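Long-range contact in EtuB protein (Clostridium kluyveri DSM 555, PDB 3IO0), which probably forms part of the protein shell of a bacterial microcompartment associated with ethanol utilisation, assembling as a trimer of chains with tandem shell domains: residues A[31-43]-A[89-103]. Sequence-based numbering, arbitrary orientation.
Sequences LGLDNTCRSIGII and KAADVSDARRAVEIA
Ser39 and Ala90 form an antiparallel hydrogen-bonded pair where strand 84-90 ends and the chain turns back as helix 93-111 over strand 39-45. Ser39 N donates to Ala90 O at 3.2 Å, and Ala90 N returns a bond to Ser39 O at 3.0 Å. With chi1 at 59°, Ser39 OG sits between its own N and carbonyl carbon and reaches Ala90 O at 2.6 Å from above the carbonyl plane, so two donors of one residue grip this oxygen. Asp92 caps the helix start, its OD1 accepting from Ser94 N and OG. This is the helix-on-sheet layer of the first of two tandem, circularly permuted BMC domains. Between the axes of 93-103 and 39-43 the angle is 10° and the closest approach 7.2 Å. Ala96 CB faces the Ile40 carbonyl, Val100 CG2 lies on Gly41 CA at 3.6 Å, and Ile43 CD1 fits against Val100 CG1 and Ala103 CB. On the sheet face that carries Ile40, Ile42 and Lys89, away from the helix, the extended Lys89 chain runs alongside Leu33 in the opposite sense, with Leu33 CD2 3.6 Å from Lys89 CB, and passes Cys37 SG before NZ makes a weak bond to Gly32 O. There Ile42 packs on Met158 of a second subunit.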
loop_
_atom_site.group_PDB
_atom_site.type_symbol
_atom_site.label_atom_id
_atom_site.label_comp_id
_atom_site.label_asym_id
_atom_site.label_seq_id
_atom_site.Cartn_x
_atom_site.Cartn_y
_atom_site.Cartn_z
ATOM N N LEU A 31 -17.631 -10.591 -10.233
ATOM C CA LEU A 31 -18.384 -10.518 -8.985
ATOM C C LEU A 31 -19.089 -11.850 -8.849
ATOM O O LEU A 31 -18.990 -12.693 -9.739
ATOM C CB LEU A 31 -19.376 -9.369 -9.036
ATOM C CG LEU A 31 -18.705 -8.046 -9.403
ATOM C CD1 LEU A 31 -19.710 -7.096 -9.981
ATOM C CD2 LEU A 31 -17.997 -7.423 -8.217
ATOM N N GLY A 32 -19.797 -12.079 -7.758
ATOM C CA GLY A 32 -20.427 -13.393 -7.603
ATOM C C GLY A 32 -21.555 -13.724 -8.580
ATOM O O GLY A 32 -22.224 -14.728 -8.404
ATOM N N LEU A 33 -21.740 -12.918 -9.623
ATOM C CA LEU A 33 -23.066 -12.762 -10.247
ATOM C C LEU A 33 -23.481 -13.781 -11.294
ATOM O O LEU A 33 -22.651 -14.446 -11.908
ATOM C CB LEU A 33 -23.233 -11.350 -10.816
ATOM C CG LEU A 33 -22.904 -10.197 -9.868
ATOM C CD1 LEU A 33 -23.089 -8.863 -10.543
ATOM C CD2 LEU A 33 -23.740 -10.272 -8.614
ATOM N N ASP A 34 -24.791 -13.899 -11.477
ATOM C CA ASP A 34 -25.368 -14.683 -12.563
ATOM C C ASP A 34 -26.637 -13.981 -13.023
ATOM O O ASP A 34 -26.997 -12.934 -12.496
ATOM C CB ASP A 34 -25.657 -16.130 -12.136
ATOM C CG ASP A 34 -26.844 -16.240 -11.200
ATOM O OD1 ASP A 34 -26.636 -16.671 -10.048
ATOM O OD2 ASP A 34 -27.976 -15.884 -11.603
ATOM N N ASN A 35 -27.327 -14.570 -13.989
ATOM C CA ASN A 35 -28.405 -13.855 -14.645
ATOM C C ASN A 35 -29.709 -13.698 -13.843
ATOM O O ASN A 35 -30.477 -12.754 -14.063
ATOM C CB ASN A 35 -28.652 -14.407 -16.043
ATOM C CG ASN A 35 -29.036 -13.312 -17.006
ATOM O OD1 ASN A 35 -30.209 -13.178 -17.369
ATOM N ND2 ASN A 35 -28.063 -12.469 -17.378
ATOM N N THR A 36 -29.941 -14.614 -12.906
ATOM C CA THR A 36 -31.086 -14.526 -11.997
ATOM C C THR A 36 -30.782 -13.537 -10.875
ATOM O O THR A 36 -31.644 -13.237 -10.054
ATOM C CB THR A 36 -31.441 -15.912 -11.369
ATOM O OG1 THR A 36 -30.582 -16.184 -10.241
ATOM C CG2 THR A 36 -31.325 -17.056 -12.419
ATOM N N CYS A 37 -29.545 -13.045 -10.838
ATOM C CA CYS A 37 -29.077 -12.195 -9.744
ATOM C C CYS A 37 -27.979 -11.228 -10.213
ATOM O O CYS A 37 -26.785 -11.532 -10.110
ATOM C CB CYS A 37 -28.564 -13.075 -8.599
ATOM S SG CYS A 37 -27.928 -12.146 -7.204
ATOM N N ARG A 38 -28.379 -10.073 -10.738
ATOM C CA ARG A 38 -27.409 -9.156 -11.322
ATOM C C ARG A 38 -27.576 -7.728 -10.876
ATOM O O ARG A 38 -27.214 -6.812 -11.611
ATOM C CB ARG A 38 -27.441 -9.178 -12.855
ATOM C CG ARG A 38 -28.292 -10.247 -13.466
ATOM C CD ARG A 38 -29.546 -9.665 -14.075
ATOM N NE ARG A 38 -29.533 -9.771 -15.538
ATOM C CZ ARG A 38 -30.624 -9.730 -16.308
ATOM N NH1 ARG A 38 -31.834 -9.578 -15.765
ATOM N NH2 ARG A 38 -30.508 -9.842 -17.622
ATOM N N SER A 39 -28.120 -7.511 -9.690
ATOM C CA SER A 39 -28.145 -6.158 -9.186
ATOM C C SER A 39 -27.270 -6.035 -7.951
ATOM O O SER A 39 -27.163 -6.956 -7.148
ATOM C CB SER A 39 -29.567 -5.652 -8.968
ATOM O OG SER A 39 -30.248 -6.468 -8.050
ATOM N N ILE A 40 -26.655 -4.871 -7.819
ATOM C CA ILE A 40 -25.489 -4.678 -6.987
ATOM C C ILE A 40 -25.708 -3.508 -6.039
ATOM O O ILE A 40 -26.317 -2.494 -6.400
ATOM C CB ILE A 40 -24.215 -4.531 -7.920
ATOM C CG1 ILE A 40 -23.605 -5.897 -8.189
ATOM C CG2 ILE A 40 -23.128 -3.627 -7.390
ATOM C CD1 ILE A 40 -23.902 -6.914 -7.114
ATOM N N GLY A 41 -25.245 -3.678 -4.809
ATOM C CA GLY A 41 -25.197 -2.588 -3.849
ATOM C C GLY A 41 -23.759 -2.409 -3.403
ATOM O O GLY A 41 -23.080 -3.388 -3.079
ATOM N N ILE A 42 -23.283 -1.167 -3.395
ATOM C CA ILE A 42 -21.886 -0.893 -3.087
ATOM C C ILE A 42 -21.733 0.034 -1.891
ATOM O O ILE A 42 -22.414 1.052 -1.789
ATOM C CB ILE A 42 -21.155 -0.270 -4.301
ATOM C CG1 ILE A 42 -21.165 -1.236 -5.489
ATOM C CG2 ILE A 42 -19.721 0.145 -3.922
ATOM C CD1 ILE A 42 -20.953 -0.580 -6.830
ATOM N N ILE A 43 -20.841 -0.337 -0.979
ATOM C CA ILE A 43 -20.345 0.586 0.035
ATOM C C ILE A 43 -18.855 0.693 -0.210
ATOM O O ILE A 43 -18.144 -0.309 -0.162
ATOM C CB ILE A 43 -20.636 0.115 1.487
ATOM C CG1 ILE A 43 -22.129 -0.153 1.696
ATOM C CG2 ILE A 43 -20.165 1.151 2.485
ATOM C CD1 ILE A 43 -23.003 1.090 1.609
ATOM N N LYS A 89 -25.078 -8.422 -3.403
ATOM C CA LYS A 89 -25.866 -8.842 -4.562
ATOM C C LYS A 89 -27.306 -9.202 -4.207
ATOM O O LYS A 89 -27.592 -9.697 -3.107
ATOM C CB LYS A 89 -25.189 -9.998 -5.295
ATOM C CG LYS A 89 -24.996 -11.265 -4.479
ATOM C CD LYS A 89 -24.396 -12.373 -5.343
ATOM C CE LYS A 89 -24.177 -13.653 -4.559
ATOM N NZ LYS A 89 -23.201 -14.513 -5.263
ATOM N N ALA A 90 -28.210 -8.947 -5.151
ATOM C CA ALA A 90 -29.646 -9.169 -4.963
ATOM C C ALA A 90 -30.297 -9.433 -6.300
ATOM O O ALA A 90 -29.819 -8.958 -7.328
ATOM C CB ALA A 90 -30.297 -7.954 -4.307
ATOM N N ALA A 91 -31.392 -10.185 -6.285
ATOM C CA ALA A 91 -32.193 -10.395 -7.489
ATOM C C ALA A 91 -32.900 -9.095 -7.880
ATOM O O ALA A 91 -33.109 -8.821 -9.059
ATOM C CB ALA A 91 -33.201 -11.513 -7.265
ATOM N N ASP A 92 -33.246 -8.291 -6.881
ATOM C CA ASP A 92 -34.004 -7.072 -7.106
ATOM C C ASP A 92 -33.225 -5.845 -6.623
ATOM O O ASP A 92 -32.786 -5.775 -5.469
ATOM C CB ASP A 92 -35.351 -7.182 -6.382
ATOM C CG ASP A 92 -36.353 -6.104 -6.800
ATOM O OD1 ASP A 92 -35.990 -4.905 -6.934
ATOM O OD2 ASP A 92 -37.536 -6.474 -6.954
ATOM N N VAL A 93 -33.078 -4.875 -7.515
ATOM C CA VAL A 93 -32.345 -3.643 -7.231
ATOM C C VAL A 93 -32.771 -2.957 -5.936
ATOM O O VAL A 93 -31.929 -2.430 -5.211
ATOM C CB VAL A 93 -32.502 -2.627 -8.371
ATOM C CG1 VAL A 93 -31.257 -1.794 -8.487
ATOM C CG2 VAL A 93 -32.802 -3.348 -9.707
ATOM N N SER A 94 -34.072 -2.957 -5.647
ATOM C CA SER A 94 -34.591 -2.215 -4.492
ATOM C C SER A 94 -34.188 -2.862 -3.181
ATOM O O SER A 94 -34.061 -2.173 -2.164
ATOM C CB SER A 94 -36.110 -2.064 -4.555
ATOM O OG SER A 94 -36.726 -3.335 -4.519
ATOM N N ASP A 95 -34.003 -4.184 -3.208
ATOM C CA ASP A 95 -33.435 -4.900 -2.071
ATOM C C ASP A 95 -31.996 -4.441 -1.820
ATOM O O ASP A 95 -31.616 -4.142 -0.686
ATOM C CB ASP A 95 -33.470 -6.409 -2.310
ATOM C CG ASP A 95 -34.876 -6.996 -2.221
ATOM O OD1 ASP A 95 -35.654 -6.573 -1.333
ATOM O OD2 ASP A 95 -35.183 -7.900 -3.036
ATOM N N ALA A 96 -31.209 -4.378 -2.890
ATOM C CA ALA A 96 -29.844 -3.879 -2.812
ATOM C C ALA A 96 -29.822 -2.427 -2.347
ATOM O O ALA A 96 -29.074 -2.084 -1.425
ATOM C CB ALA A 96 -29.139 -4.032 -4.144
ATOM N N ARG A 97 -30.653 -1.585 -2.965
ATOM C CA ARG A 97 -30.725 -0.171 -2.599
ATOM C C ARG A 97 -31.063 -0.012 -1.118
ATOM O O ARG A 97 -30.435 0.761 -0.398
ATOM C CB ARG A 97 -31.740 0.572 -3.481
ATOM C CG ARG A 97 -31.846 2.071 -3.180
ATOM C CD ARG A 97 -32.468 2.882 -4.297
ATOM N NE ARG A 97 -32.020 4.271 -4.191
ATOM C CZ ARG A 97 -31.326 4.922 -5.129
ATOM N NH1 ARG A 97 -31.008 4.331 -6.273
ATOM N NH2 ARG A 97 -30.945 6.175 -4.927
ATOM N N ARG A 98 -32.053 -0.776 -0.678
ATOM C CA ARG A 98 -32.519 -0.760 0.694
ATOM C C ARG A 98 -31.377 -1.063 1.681
ATOM O O ARG A 98 -31.208 -0.360 2.684
ATOM C CB ARG A 98 -33.660 -1.763 0.812
ATOM C CG ARG A 98 -34.418 -1.733 2.102
ATOM C CD ARG A 98 -35.467 -2.864 2.111
ATOM N NE ARG A 98 -36.814 -2.354 1.868
ATOM C CZ ARG A 98 -37.470 -1.568 2.724
ATOM N NH1 ARG A 98 -36.896 -1.193 3.869
ATOM N NH2 ARG A 98 -38.694 -1.142 2.440
ATOM N N ALA A 99 -30.590 -2.095 1.367
ATOM C CA ALA A 99 -29.398 -2.476 2.143
ATOM C C ALA A 99 -28.343 -1.367 2.196
ATOM O O ALA A 99 -27.843 -1.030 3.273
ATOM C CB ALA A 99 -28.793 -3.755 1.582
ATOM N N VAL A 100 -28.009 -0.807 1.032
ATOM C CA VAL A 100 -27.094 0.338 0.940
ATOM C C VAL A 100 -27.577 1.519 1.796
ATOM O O VAL A 100 -26.769 2.186 2.451
ATOM C CB VAL A 100 -26.912 0.798 -0.520
ATOM C CG1 VAL A 100 -26.023 2.021 -0.593
ATOM C CG2 VAL A 100 -26.336 -0.317 -1.353
ATOM N N GLU A 101 -28.894 1.754 1.789
ATOM C CA GLU A 101 -29.517 2.821 2.580
ATOM C C GLU A 101 -29.300 2.631 4.079
ATOM O O GLU A 101 -28.991 3.599 4.794
ATOM C CB GLU A 101 -31.013 2.967 2.252
ATOM C CG GLU A 101 -31.351 3.937 1.096
ATOM C CD GLU A 101 -30.815 5.385 1.295
ATOM O OE1 GLU A 101 -30.101 5.672 2.302
ATOM O OE2 GLU A 101 -31.107 6.245 0.423
ATOM N N ILE A 102 -29.448 1.383 4.534
ATOM C CA ILE A 102 -29.171 1.006 5.925
ATOM C C ILE A 102 -27.702 1.216 6.270
ATOM O O ILE A 102 -27.391 1.835 7.286
ATOM C CB ILE A 102 -29.531 -0.473 6.219
ATOM C CG1 ILE A 102 -31.026 -0.716 6.067
ATOM C CG2 ILE A 102 -29.085 -0.878 7.618
ATOM C CD1 ILE A 102 -31.396 -2.179 6.077
ATOM N N ALA A 103 -26.814 0.692 5.421
ATOM C CA ALA A 103 -25.371 0.731 5.664
ATOM C C ALA A 103 -24.837 2.149 5.758
ATOM O O ALA A 103 -23.994 2.432 6.606
ATOM C CB ALA A 103 -24.625 -0.047 4.604
#